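Local coordinates for protein dTDP-4-dehydrorhamnose reductase (Bacillus anthracis, PDB 3SC6) that probably catalyses the NADPH-dependent reduction of dTDP-4-dehydrorhamnose to dTDP-L-rhamnose, the last step of dTDP-L-rhamnose biosynthesis, at residues S179-Q184 / L238-E243. Residues are numbered along the deposited sequence; the frame is centred on the assembly and turned at random.
Sequences SVVADQ and LPVSTE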
loop_
_atom_site.group_PDB
_atom_site.type_symbol
_atom_site.label_atom_id
_atom_site.label_comp_id
_atom_site.label_asym_id
_atom_site.label_seq_id
_atom_site.Cartn_x
_atom_site.Cartn_y
_atom_site.Cartn_z
ATOM N N SER A 179 -4.017 13.496 21.807
ATOM C CA SER A 179 -3.530 12.160 22.140
ATOM C C SER A 179 -3.476 11.211 20.940
ATOM O O SER A 179 -4.447 11.070 20.193
ATOM C CB SER A 179 -4.376 11.560 23.266
ATOM O OG SER A 179 -5.738 11.480 22.896
ATOM N N VAL A 180 -2.326 10.556 20.783
ATOM C CA VAL A 180 -2.080 9.611 19.695
ATOM C C VAL A 180 -1.478 8.308 20.223
ATOM O O VAL A 180 -0.643 8.326 21.126
ATOM C CB VAL A 180 -1.085 10.202 18.682
ATOM C CG1 VAL A 180 -0.747 9.181 17.607
ATOM C CG2 VAL A 180 -1.639 11.485 18.076
ATOM N N VAL A 181 -1.891 7.182 19.650
ATOM C CA VAL A 181 -1.381 5.878 20.071
ATOM C C VAL A 181 0.154 5.866 20.023
ATOM O O VAL A 181 0.753 6.417 19.096
ATOM C CB VAL A 181 -1.942 4.745 19.182
ATOM C CG1 VAL A 181 -1.341 3.409 19.573
ATOM C CG2 VAL A 181 -3.460 4.695 19.278
ATOM N N ALA A 182 0.782 5.250 21.025
ATOM C CA ALA A 182 2.248 5.181 21.088
ATOM C C ALA A 182 2.803 3.777 21.362
ATOM O O ALA A 182 4.003 3.618 21.571
ATOM C CB ALA A 182 2.766 6.155 22.138
ATOM N N ASP A 183 1.938 2.766 21.358
ATOM C CA ASP A 183 2.373 1.389 21.609
ATOM C C ASP A 183 2.312 0.520 20.344
ATOM O O ASP A 183 2.288 -0.709 20.425
ATOM C CB ASP A 183 1.567 0.761 22.754
ATOM C CG ASP A 183 0.074 0.747 22.485
ATOM O OD1 ASP A 183 -0.674 0.227 23.338
ATOM O OD2 ASP A 183 -0.350 1.258 21.427
ATOM N N GLN A 184 2.280 1.179 19.184
ATOM C CA GLN A 184 2.237 0.501 17.887
ATOM C C GLN A 184 3.326 1.096 17.006
ATOM O O GLN A 184 3.207 2.228 16.534
ATOM C CB GLN A 184 0.882 0.664 17.198
ATOM C CG GLN A 184 -0.283 0.071 17.946
ATOM C CD GLN A 184 -1.592 0.242 17.199
ATOM O OE1 GLN A 184 -1.624 0.780 16.093
ATOM N NE2 GLN A 184 -2.680 -0.224 17.798
ATOM N N LEU A 238 -0.059 13.503 23.552
ATOM C CA LEU A 238 -0.134 12.611 24.707
ATOM C C LEU A 238 -0.126 11.147 24.271
ATOM O O LEU A 238 -0.974 10.733 23.490
ATOM C CB LEU A 238 -1.404 12.907 25.510
ATOM C CG LEU A 238 -1.546 14.339 26.046
ATOM C CD1 LEU A 238 -2.882 14.522 26.749
ATOM C CD2 LEU A 238 -0.396 14.697 26.978
ATOM N N PRO A 239 0.828 10.354 24.790
ATOM C CA PRO A 239 0.917 8.943 24.429
ATOM C C PRO A 239 -0.163 8.094 25.091
ATOM O O PRO A 239 -0.275 8.094 26.315
ATOM C CB PRO A 239 2.293 8.540 24.956
ATOM C CG PRO A 239 2.524 9.428 26.111
ATOM C CD PRO A 239 1.841 10.728 25.794
ATOM N N VAL A 240 -0.940 7.374 24.285
ATOM C CA VAL A 240 -2.008 6.519 24.805
ATOM C C VAL A 240 -1.854 5.083 24.307
ATOM O O VAL A 240 -1.204 4.834 23.291
ATOM C CB VAL A 240 -3.406 7.045 24.417
ATOM C CG1 VAL A 240 -3.646 8.414 25.032
ATOM C CG2 VAL A 240 -3.561 7.096 22.905
ATOM N N SER A 241 -2.459 4.146 25.030
ATOM C CA SER A 241 -2.395 2.731 24.676
ATOM C C SER A 241 -3.477 2.355 23.672
ATOM O O SER A 241 -4.343 3.164 23.341
ATOM C CB SER A 241 -2.533 1.865 25.930
ATOM O OG SER A 241 -3.774 2.094 26.576
ATOM N N THR A 242 -3.414 1.115 23.196
ATOM C CA THR A 242 -4.374 0.599 22.226
ATOM C C THR A 242 -5.713 0.247 22.868
ATOM O O THR A 242 -6.765 0.410 22.250
ATOM C CB THR A 242 -3.841 -0.673 21.542
ATOM O OG1 THR A 242 -3.603 -1.684 22.531
ATOM C CG2 THR A 242 -2.552 -0.386 20.799
ATOM N N GLU A 243 -5.667 -0.242 24.103
ATOM C CA GLU A 243 -6.881 -0.623 24.823
ATOM C C GLU A 243 -7.805 0.569 25.085
ATOM O O GLU A 243 -9.028 0.432 25.032
ATOM C CB GLU A 243 -6.527 -1.317 26.143
ATOM C CG GLU A 243 -5.720 -2.605 25.972
ATOM C CD GLU A 243 -5.392 -3.281 27.294
ATOM O OE1 GLU A 243 -5.791 -2.753 28.356
ATOM O OE2 GLU A 243 -4.737 -4.344 27.269
#
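Two flat groups, the Asp183 carboxylate and the Gln184 amide, meet Thr242 just beyond a two-stranded parallel sheet formed by strands 177-181 and 236-240. The carboxylate accepts Thr242 N at OD1, 2.9 Å away, on the syn side and 19° out of its plane. Asp183 chi1 (58°, CG between N and carbonyl carbon) sets CG facing segment 238-243. The Gln184 amide approaches through its nitrogen end, NE2 lying 3.9 Å from Thr242 CB. The sheet is separate from the large Rossmann sheet of this reductase, and the axes of 179-181 and 238-240 run parallel in sense at 40°. Parallel pairing is established by Val180, which donates N-H to Leu238 O (3.0 Å) and accepts a weak bond at its O from Val240 N (3.3 Å). Ala182 N to Val240 O (3.0 Å) closes the Val181-Val240 bridge. On one face, buried Val180 packs against Phe164 and Met168 of helix 164-172 and Trp220 of helix 220-231, and Pro239 touches Phe221. Beside it, loop residue Ala182 meets Phe221, with Ala182 CB 3.7 Å from Pro239 CB. The other face carries exposed Ser179 and Leu238; there Ser179 CB lies 3.7 Å from Val240 CG1.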